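Local coordinates for protein 3,6-diketocamphane 1,6-monooxygenase (Pseudomonas putida, PDB 4UWM) that catalyses the FMNH2-dependent Baeyer-Villiger oxygenation of a diketocamphane to a lactone, a step by which the bacterium degrades (-)-camphor, at residues T258-V272 against E312-T326. Sequence-based numbering, arbitrary orientation.
Sequences TVFCADTDKEAKRLV and EFLVDNVFLVGSPDT
Every torsion of Lys269 is extended, CG lying opposite the backbone N (chi1 176°), and the stretched chain carries NZ across to Glu312 and Asp316 on helix 312-317. NZ takes the anti lone pair of Glu312 OE2 at 2.8 Å and the syn lone pair of Asp316 OD1 at 2.7 Å, an example of one cation bridging carboxylates four residues apart on a helix, while CG passes over Val315 CG1. Replaced by an alanine, Lys269 would probably leave the carboxylates of Glu312 and Asp316 without their shared cation and uncover Val315. Deeper in, Val272 CG1 meets Val315 CG2 tip to tip. Strands 259-261 and 320-322 pair in parallel beneath helix 265-272, as part of the TIM-barrel-type fold of the bacterial luciferase family; Leu320 N donates to Thr258 O at 2.9 Å. Thr258 CG2 sits over the centre of the Phe319 ring, a CH-pi contact 3.7 Å from the centroid, and Leu314 CB covers the opposite face near its rim. At the far end, Asp265 OD1 is met nearly along its own C-O axis by Ser323 OG, and from well above the carboxylate plane by Ser323 N, 2.9 Å from OD1. Ser323 is the N-cap of helix 324-338, and its OG also accepts from Thr326 N.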
ATOM      1  N   THR A 258     -14.818  23.946   1.888  1.00 26.46           N
ATOM      2  CA  THR A 258     -15.804  23.446   0.937  1.00 27.03           C
ATOM      3  C   THR A 258     -15.948  24.523  -0.149  1.00 34.62           C
ATOM      4  O   THR A 258     -16.246  25.682   0.161  1.00 30.89           O
ATOM      5  CB  THR A 258     -17.139  23.179   1.644  1.00 27.62           C
ATOM      6  OG1 THR A 258     -16.928  22.236   2.700  1.00 27.58           O
ATOM      7  CG2 THR A 258     -18.195  22.655   0.663  1.00 25.80           C
ATOM      8  N   VAL A 259     -15.682  24.143  -1.398  1.00 29.75           N
ATOM      9  CA  VAL A 259     -15.502  25.082  -2.502  1.00 31.33           C
ATOM     10  C   VAL A 259     -16.215  24.553  -3.731  1.00 34.32           C
ATOM     11  O   VAL A 259     -15.996  23.418  -4.144  1.00 32.47           O
ATOM     12  CB  VAL A 259     -14.009  25.298  -2.871  1.00 30.18           C
ATOM     13  CG1 VAL A 259     -13.856  26.396  -3.912  1.00 34.34           C
ATOM     14  CG2 VAL A 259     -13.188  25.647  -1.653  1.00 31.34           C
ATOM     15  N   PHE A 260     -17.084  25.378  -4.316  1.00 40.48           N
ATOM     16  CA  PHE A 260     -17.708  25.017  -5.584  1.00 32.40           C
ATOM     17  C   PHE A 260     -17.884  26.244  -6.481  1.00 39.54           C
ATOM     18  O   PHE A 260     -18.349  27.302  -6.036  1.00 39.19           O
ATOM     19  CB  PHE A 260     -19.024  24.267  -5.379  1.00 29.78           C
ATOM     20  CG  PHE A 260     -19.545  23.625  -6.641  1.00 38.14           C
ATOM     21  CD1 PHE A 260     -20.319  24.355  -7.549  1.00 35.15           C
ATOM     22  CD2 PHE A 260     -19.247  22.303  -6.938  1.00 28.29           C
ATOM     23  CE1 PHE A 260     -20.786  23.768  -8.715  1.00 36.95           C
ATOM     24  CE2 PHE A 260     -19.710  21.711  -8.105  1.00 28.97           C
ATOM     25  CZ  PHE A 260     -20.480  22.443  -8.998  1.00 36.63           C
ATOM     26  N   CYS A 261     -17.482  26.078  -7.737  1.00 39.58           N
ATOM     27  CA  CYS A 261     -17.481  27.159  -8.710  0.60 44.97           C
ATOM     28  C   CYS A 261     -18.275  26.791  -9.965  1.00 44.87           C
ATOM     29  O   CYS A 261     -18.202  25.661 -10.431  1.00 40.09           O
ATOM     30  CB  CYS A 261     -16.039  27.485  -9.084  0.60 45.91           C
ATOM     31  SG  CYS A 261     -15.798  29.112  -9.798  0.60 49.52           S
ATOM     32  N   ALA A 262     -19.018  27.758 -10.495  1.00 43.49           N
ATOM     33  CA  ALA A 262     -19.749  27.598 -11.745  1.00 44.46           C
ATOM     34  C   ALA A 262     -19.783  28.943 -12.486  1.00 53.43           C
ATOM     35  O   ALA A 262     -19.204  29.933 -12.009  1.00 53.03           O
ATOM     36  CB  ALA A 262     -21.149  27.070 -11.482  1.00 43.69           C
ATOM     37  N   ASP A 263     -20.444  28.970 -13.646  1.00 53.26           N
ATOM     38  CA  ASP A 263     -20.530  30.183 -14.467  0.50 51.31           C
ATOM     39  C   ASP A 263     -21.189  31.361 -13.744  1.00 46.15           C
ATOM     40  O   ASP A 263     -20.716  32.493 -13.848  1.00 53.64           O
ATOM     41  CB  ASP A 263     -21.229  29.895 -15.798  0.50 48.21           C
ATOM     42  CG  ASP A 263     -20.344  29.127 -16.763  0.50 47.14           C
ATOM     43  OD1 ASP A 263     -19.110  29.157 -16.584  0.50 46.30           O
ATOM     44  OD2 ASP A 263     -20.876  28.495 -17.700  0.50 52.65           O
ATOM     45  N   THR A 264     -22.259  31.087 -12.997  1.00 48.24           N
ATOM     46  CA  THR A 264     -22.969  32.116 -12.228  1.00 53.08           C
ATOM     47  C   THR A 264     -23.183  31.707 -10.772  1.00 52.11           C
ATOM     48  O   THR A 264     -23.239  30.521 -10.451  1.00 56.33           O
ATOM     49  CB  THR A 264     -24.359  32.447 -12.830  1.00 52.47           C
ATOM     50  OG1 THR A 264     -25.272  31.369 -12.573  1.00 54.69           O
ATOM     51  CG2 THR A 264     -24.270  32.721 -14.347  1.00 49.95           C
ATOM     52  N   ASP A 265     -23.331  32.706  -9.907  1.00 51.32           N
ATOM     53  CA  ASP A 265     -23.640  32.503  -8.494  1.00 50.84           C
ATOM     54  C   ASP A 265     -24.884  31.658  -8.269  1.00 55.96           C
ATOM     55  O   ASP A 265     -24.940  30.861  -7.326  1.00 56.72           O
ATOM     56  CB  ASP A 265     -23.810  33.848  -7.792  1.00 50.75           C
ATOM     57  CG  ASP A 265     -22.527  34.636  -7.739  1.00 64.42           C
ATOM     58  OD1 ASP A 265     -21.630  34.367  -8.566  1.00 64.03           O
ATOM     59  OD2 ASP A 265     -22.414  35.529  -6.873  1.00 69.19           O
ATOM     60  N   LYS A 266     -25.864  31.833  -9.148  1.00 56.57           N
ATOM     61  CA  LYS A 266     -27.140  31.147  -9.020  0.50 57.30           C
ATOM     62  C   LYS A 266     -26.992  29.639  -9.241  1.00 49.17           C
ATOM     63  O   LYS A 266     -27.523  28.846  -8.469  1.00 47.20           O
ATOM     64  CB  LYS A 266     -28.174  31.743  -9.983  0.50 60.97           C
ATOM     65  CG  LYS A 266     -29.531  32.004  -9.348  0.50 59.35           C
ATOM     66  CD  LYS A 266     -29.536  33.317  -8.580  0.50 58.38           C
ATOM     67  CE  LYS A 266     -30.782  33.446  -7.721  0.50 55.56           C
ATOM     68  NZ  LYS A 266     -31.971  32.888  -8.422  0.50 55.14           N
ATOM     69  N   GLU A 267     -26.267  29.234 -10.282  1.00 45.71           N
ATOM     70  CA  GLU A 267     -26.141  27.800 -10.530  0.70 49.52           C
ATOM     71  C   GLU A 267     -25.121  27.114  -9.606  1.00 44.71           C
ATOM     72  O   GLU A 267     -25.282  25.945  -9.275  1.00 44.56           O
ATOM     73  CB  GLU A 267     -25.881  27.470 -11.996  0.70 47.99           C
ATOM     74  CG  GLU A 267     -26.797  26.347 -12.466  0.70 53.68           C
ATOM     75  CD  GLU A 267     -26.144  25.376 -13.430  0.70 52.47           C
ATOM     76  OE1 GLU A 267     -25.340  25.803 -14.287  0.70 58.06           O
ATOM     77  OE2 GLU A 267     -26.454  24.170 -13.333  0.70 55.87           O
ATOM     78  N   ALA A 268     -24.103  27.847  -9.173  1.00 40.74           N
ATOM     79  CA  ALA A 268     -23.148  27.318  -8.192  1.00 41.84           C
ATOM     80  C   ALA A 268     -23.869  26.962  -6.891  1.00 45.80           C
ATOM     81  O   ALA A 268     -23.743  25.843  -6.393  1.00 52.61           O
ATOM     82  CB  ALA A 268     -22.031  28.315  -7.935  1.00 39.17           C
ATOM     83  N   LYS A 269     -24.643  27.905  -6.354  1.00 44.86           N
ATOM     84  CA  LYS A 269     -25.444  27.646  -5.162  1.00 39.77           C
ATOM     85  C   LYS A 269     -26.395  26.464  -5.364  1.00 37.95           C
ATOM     86  O   LYS A 269     -26.505  25.608  -4.484  1.00 40.71           O
ATOM     87  CB  LYS A 269     -26.209  28.904  -4.711  1.00 45.44           C
ATOM     88  CG  LYS A 269     -27.145  28.668  -3.536  1.00 44.48           C
ATOM     89  CD  LYS A 269     -27.669  29.951  -2.910  1.00 47.50           C
ATOM     90  CE  LYS A 269     -28.691  29.611  -1.834  1.00 54.59           C
ATOM     91  NZ  LYS A 269     -28.973  30.749  -0.919  1.00 54.90           N
ATOM     92  N   ARG A 270     -27.071  26.424  -6.515  1.00 42.34           N
ATOM     93  CA  ARG A 270     -28.052  25.372  -6.786  0.70 41.84           C
ATOM     94  C   ARG A 270     -27.391  23.994  -6.868  1.00 37.68           C
ATOM     95  O   ARG A 270     -27.914  23.024  -6.326  1.00 36.99           O
ATOM     96  CB  ARG A 270     -28.846  25.660  -8.062  0.70 45.33           C
ATOM     97  CG  ARG A 270     -30.101  24.806  -8.198  0.70 48.37           C
ATOM     98  CD  ARG A 270     -30.756  24.968  -9.564  0.70 55.67           C
ATOM     99  NE  ARG A 270     -29.858  24.587 -10.653  0.70 51.30           N
ATOM    100  CZ  ARG A 270     -29.484  23.339 -10.920  0.70 45.38           C
ATOM    101  NH1 ARG A 270     -29.920  22.328 -10.174  0.70 44.10           N
ATOM    102  NH2 ARG A 270     -28.658  23.105 -11.930  0.70 44.27           N
ATOM    103  N   LEU A 271     -26.244  23.917  -7.534  1.00 38.84           N
ATOM    104  CA  LEU A 271     -25.509  22.662  -7.664  1.00 38.56           C
ATOM    105  C   LEU A 271     -25.037  22.118  -6.305  1.00 35.79           C
ATOM    106  O   LEU A 271     -25.055  20.905  -6.078  1.00 31.18           O
ATOM    107  CB  LEU A 271     -24.346  22.823  -8.651  1.00 39.95           C
ATOM    108  CG  LEU A 271     -24.736  22.862 -10.140  1.00 41.06           C
ATOM    109  CD1 LEU A 271     -23.594  23.396 -10.991  1.00 33.33           C
ATOM    110  CD2 LEU A 271     -25.231  21.524 -10.674  1.00 34.40           C
ATOM    111  N   VAL A 272     -24.643  23.028  -5.415  1.00 33.95           N
ATOM    112  CA  VAL A 272     -24.282  22.682  -4.040  1.00 31.20           C
ATOM    113  C   VAL A 272     -25.503  22.201  -3.272  1.00 34.57           C
ATOM    114  O   VAL A 272     -25.494  21.109  -2.708  1.00 32.35           O
ATOM    115  CB  VAL A 272     -23.632  23.877  -3.287  1.00 32.86           C
ATOM    116  CG1 VAL A 272     -23.440  23.560  -1.807  1.00 32.93           C
ATOM    117  CG2 VAL A 272     -22.315  24.276  -3.918  1.00 29.48           C
ATOM    118  N   GLU A 312     -28.276  26.085   3.979  1.00 45.04           N
ATOM    119  CA  GLU A 312     -28.283  27.341   3.244  1.00 36.80           C
ATOM    120  C   GLU A 312     -27.433  28.413   3.915  1.00 32.03           C
ATOM    121  O   GLU A 312     -26.760  29.188   3.234  1.00 37.57           O
ATOM    122  CB  GLU A 312     -29.720  27.847   3.023  1.00 48.58           C
ATOM    123  CG  GLU A 312     -29.799  29.103   2.167  1.00 49.11           C
ATOM    124  CD  GLU A 312     -31.185  29.369   1.607  1.00 58.72           C
ATOM    125  OE1 GLU A 312     -32.188  29.084   2.300  1.00 53.66           O
ATOM    126  OE2 GLU A 312     -31.265  29.868   0.463  1.00 61.92           O
ATOM    127  N   PHE A 313     -27.444  28.447   5.245  1.00 34.89           N
ATOM    128  CA  PHE A 313     -26.549  29.342   5.959  1.00 36.42           C
ATOM    129  C   PHE A 313     -25.084  29.089   5.570  1.00 39.55           C
ATOM    130  O   PHE A 313     -24.335  30.028   5.272  1.00 40.71           O
ATOM    131  CB  PHE A 313     -26.720  29.226   7.474  1.00 38.91           C
ATOM    132  CG  PHE A 313     -25.573  29.820   8.243  1.00 46.56           C
ATOM    133  CD1 PHE A 313     -25.411  31.202   8.322  1.00 48.58           C
ATOM    134  CD2 PHE A 313     -24.624  29.001   8.854  1.00 43.23           C
ATOM    135  CE1 PHE A 313     -24.338  31.757   9.007  1.00 51.52           C
ATOM    136  CE2 PHE A 313     -23.551  29.552   9.541  1.00 47.21           C
ATOM    137  CZ  PHE A 313     -23.407  30.931   9.618  1.00 47.06           C
ATOM    138  N   LEU A 314     -24.690  27.815   5.583  1.00 42.45           N
ATOM    139  CA  LEU A 314     -23.326  27.409   5.228  1.00 36.82           C
ATOM    140  C   LEU A 314     -23.009  27.784   3.785  1.00 33.26           C
ATOM    141  O   LEU A 314     -21.977  28.385   3.508  1.00 35.59           O
ATOM    142  CB  LEU A 314     -23.125  25.897   5.467  1.00 31.24           C
ATOM    143  CG  LEU A 314     -23.164  25.384   6.912  1.00 33.11           C
ATOM    144  CD1 LEU A 314     -23.046  23.867   6.962  1.00 34.20           C
ATOM    145  CD2 LEU A 314     -22.077  26.021   7.771  1.00 33.70           C
ATOM    146  N   VAL A 315     -23.920  27.467   2.872  1.00 36.95           N
ATOM    147  CA  VAL A 315     -23.727  27.803   1.459  1.00 36.59           C
ATOM    148  C   VAL A 315     -23.575  29.307   1.223  1.00 40.95           C
ATOM    149  O   VAL A 315     -22.741  29.731   0.418  1.00 41.71           O
ATOM    150  CB  VAL A 315     -24.855  27.211   0.588  1.00 38.86           C
ATOM    151  CG1 VAL A 315     -24.619  27.505  -0.879  1.00 39.97           C
ATOM    152  CG2 VAL A 315     -24.943  25.710   0.798  1.00 37.47           C
ATOM    153  N   ASP A 316     -24.354  30.107   1.950  1.00 46.84           N
ATOM    154  CA  ASP A 316     -24.364  31.566   1.773  1.00 46.71           C
ATOM    155  C   ASP A 316     -23.216  32.325   2.454  1.00 48.49           C
ATOM    156  O   ASP A 316     -22.759  33.352   1.947  1.00 57.47           O
ATOM    157  CB  ASP A 316     -25.704  32.144   2.250  1.00 45.42           C
ATOM    158  CG  ASP A 316     -26.859  31.786   1.334  1.00 46.66           C
ATOM    159  OD1 ASP A 316     -26.654  31.663   0.112  1.00 46.63           O
ATOM    160  OD2 ASP A 316     -27.990  31.631   1.838  1.00 54.81           O
ATOM    161  N   ASN A 317     -22.758  31.829   3.598  1.00 41.13           N
ATOM    162  CA  ASN A 317     -21.855  32.600   4.459  1.00 40.90           C
ATOM    163  C   ASN A 317     -20.505  31.947   4.771  1.00 41.50           C
ATOM    164  O   ASN A 317     -19.574  32.631   5.193  1.00 41.76           O
ATOM    165  CB  ASN A 317     -22.564  32.922   5.776  1.00 41.57           C
ATOM    166  CG  ASN A 317     -23.925  33.558   5.562  1.00 52.07           C
ATOM    167  OD1 ASN A 317     -24.026  34.757   5.324  1.00 65.22           O
ATOM    168  ND2 ASN A 317     -24.977  32.752   5.637  1.00 52.27           N
ATOM    169  N   VAL A 318     -20.414  30.629   4.587  1.00 41.66           N
ATOM    170  CA  VAL A 318     -19.209  29.867   4.965  1.00 39.00           C
ATOM    171  C   VAL A 318     -18.485  29.291   3.743  1.00 41.00           C
ATOM    172  O   VAL A 318     -17.324  29.634   3.487  1.00 39.60           O
ATOM    173  CB  VAL A 318     -19.539  28.741   5.966  1.00 36.54           C
ATOM    174  CG1 VAL A 318     -18.286  27.949   6.309  1.00 38.96           C
ATOM    175  CG2 VAL A 318     -20.167  29.319   7.226  1.00 35.25           C
ATOM    176  N   PHE A 319     -19.178  28.444   2.982  1.00 34.43           N
ATOM    177  CA  PHE A 319     -18.578  27.787   1.821  1.00 32.84           C
ATOM    178  C   PHE A 319     -18.105  28.821   0.841  1.00 40.20           C
ATOM    179  O   PHE A 319     -18.680  29.899   0.743  1.00 45.73           O
ATOM    180  CB  PHE A 319     -19.574  26.874   1.101  1.00 29.54           C
ATOM    181  CG  PHE A 319     -20.070  25.732   1.923  1.00 28.72           C
ATOM    182  CD1 PHE A 319     -19.516  25.441   3.172  1.00 31.22           C
ATOM    183  CD2 PHE A 319     -21.076  24.913   1.432  1.00 30.61           C
ATOM    184  CE1 PHE A 319     -19.979  24.368   3.915  1.00 25.49           C
ATOM    185  CE2 PHE A 319     -21.542  23.838   2.174  1.00 30.49           C
ATOM    186  CZ  PHE A 319     -20.990  23.565   3.411  1.00 28.39           C
ATOM    187  N   LEU A 320     -17.055  28.487   0.110  1.00 34.88           N
ATOM    188  CA  LEU A 320     -16.550  29.355  -0.925  1.00 35.12           C
ATOM    189  C   LEU A 320     -17.237  28.964  -2.229  1.00 35.00           C
ATOM    190  O   LEU A 320     -16.674  28.228  -3.037  1.00 37.04           O
ATOM    191  CB  LEU A 320     -15.024  29.235  -1.005  1.00 33.25           C
ATOM    192  CG  LEU A 320     -14.281  29.667   0.262  1.00 39.27           C
ATOM    193  CD1 LEU A 320     -12.779  29.474   0.096  1.00 34.72           C
ATOM    194  CD2 LEU A 320     -14.594  31.115   0.627  1.00 45.97           C
ATOM    195  N   VAL A 321     -18.463  29.469  -2.412  1.00 36.88           N
ATOM    196  CA  VAL A 321     -19.347  29.112  -3.536  1.00 36.30           C
ATOM    197  C   VAL A 321     -19.783  30.335  -4.378  1.00 43.14           C
ATOM    198  O   VAL A 321     -20.042  31.410  -3.838  1.00 47.65           O
ATOM    199  CB  VAL A 321     -20.602  28.366  -3.017  1.00 37.85           C
ATOM    200  CG1 VAL A 321     -21.584  28.029  -4.141  1.00 37.75           C
ATOM    201  CG2 VAL A 321     -20.202  27.088  -2.291  1.00 37.07           C
ATOM    202  N   GLY A 322     -19.859  30.156  -5.695  1.00 44.50           N
ATOM    203  CA  GLY A 322     -20.298  31.214  -6.608  1.00 48.99           C
ATOM    204  C   GLY A 322     -19.626  31.131  -7.964  1.00 54.06           C
ATOM    205  O   GLY A 322     -19.124  30.082  -8.353  1.00 49.80           O
ATOM    206  N   SER A 323     -19.627  32.244  -8.690  1.00 47.83           N
ATOM    207  CA  SER A 323     -18.911  32.349  -9.956  1.00 43.67           C
ATOM    208  C   SER A 323     -17.438  32.570  -9.645  1.00 36.41           C
ATOM    209  O   SER A 323     -17.101  32.889  -8.506  1.00 45.24           O
ATOM    210  CB  SER A 323     -19.430  33.549 -10.740  1.00 47.80           C
ATOM    211  OG  SER A 323     -19.108  34.737 -10.039  1.00 45.82           O
ATOM    212  N   PRO A 324     -16.558  32.432 -10.655  1.00 35.60           N
ATOM    213  CA  PRO A 324     -15.143  32.711 -10.444  1.00 41.76           C
ATOM    214  C   PRO A 324     -14.858  34.037  -9.738  1.00 51.81           C
ATOM    215  O   PRO A 324     -14.010  34.073  -8.843  1.00 49.23           O
ATOM    216  CB  PRO A 324     -14.576  32.702 -11.862  1.00 44.63           C
ATOM    217  CG  PRO A 324     -15.406  31.680 -12.557  1.00 46.54           C
ATOM    218  CD  PRO A 324     -16.792  31.802 -11.970  1.00 44.23           C
ATOM    219  N   ASP A 325     -15.566  35.104 -10.120  1.00 54.60           N
ATOM    220  CA  ASP A 325     -15.366  36.415  -9.495  1.00 46.29           C
ATOM    221  C   ASP A 325     -15.859  36.449  -8.050  1.00 36.47           C
ATOM    222  O   ASP A 325     -15.148  36.933  -7.163  1.00 45.30           O
ATOM    223  CB  ASP A 325     -16.015  37.540 -10.319  1.00 54.26           C
ATOM    224  CG  ASP A 325     -15.274  37.824 -11.616  1.00 63.81           C
ATOM    225  OD1 ASP A 325     -14.025  37.804 -11.625  1.00 68.68           O
ATOM    226  OD2 ASP A 325     -15.947  38.080 -12.634  1.00 75.46           O
ATOM    227  N   THR A 326     -17.064  35.930  -7.810  1.00 38.50           N
ATOM    228  CA  THR A 326     -17.622  35.836  -6.448  1.00 44.04           C
ATOM    229  C   THR A 326     -16.696  35.068  -5.487  1.00 49.73           C
ATOM    230  O   THR A 326     -16.469  35.489  -4.346  1.00 50.84           O
ATOM    231  CB  THR A 326     -19.000  35.156  -6.474  1.00 48.64           C
ATOM    232  OG1 THR A 326     -19.855  35.871  -7.368  1.00 54.99           O
ATOM    233  CG2 THR A 326     -19.625  35.115  -5.084  1.00 45.25           C
TER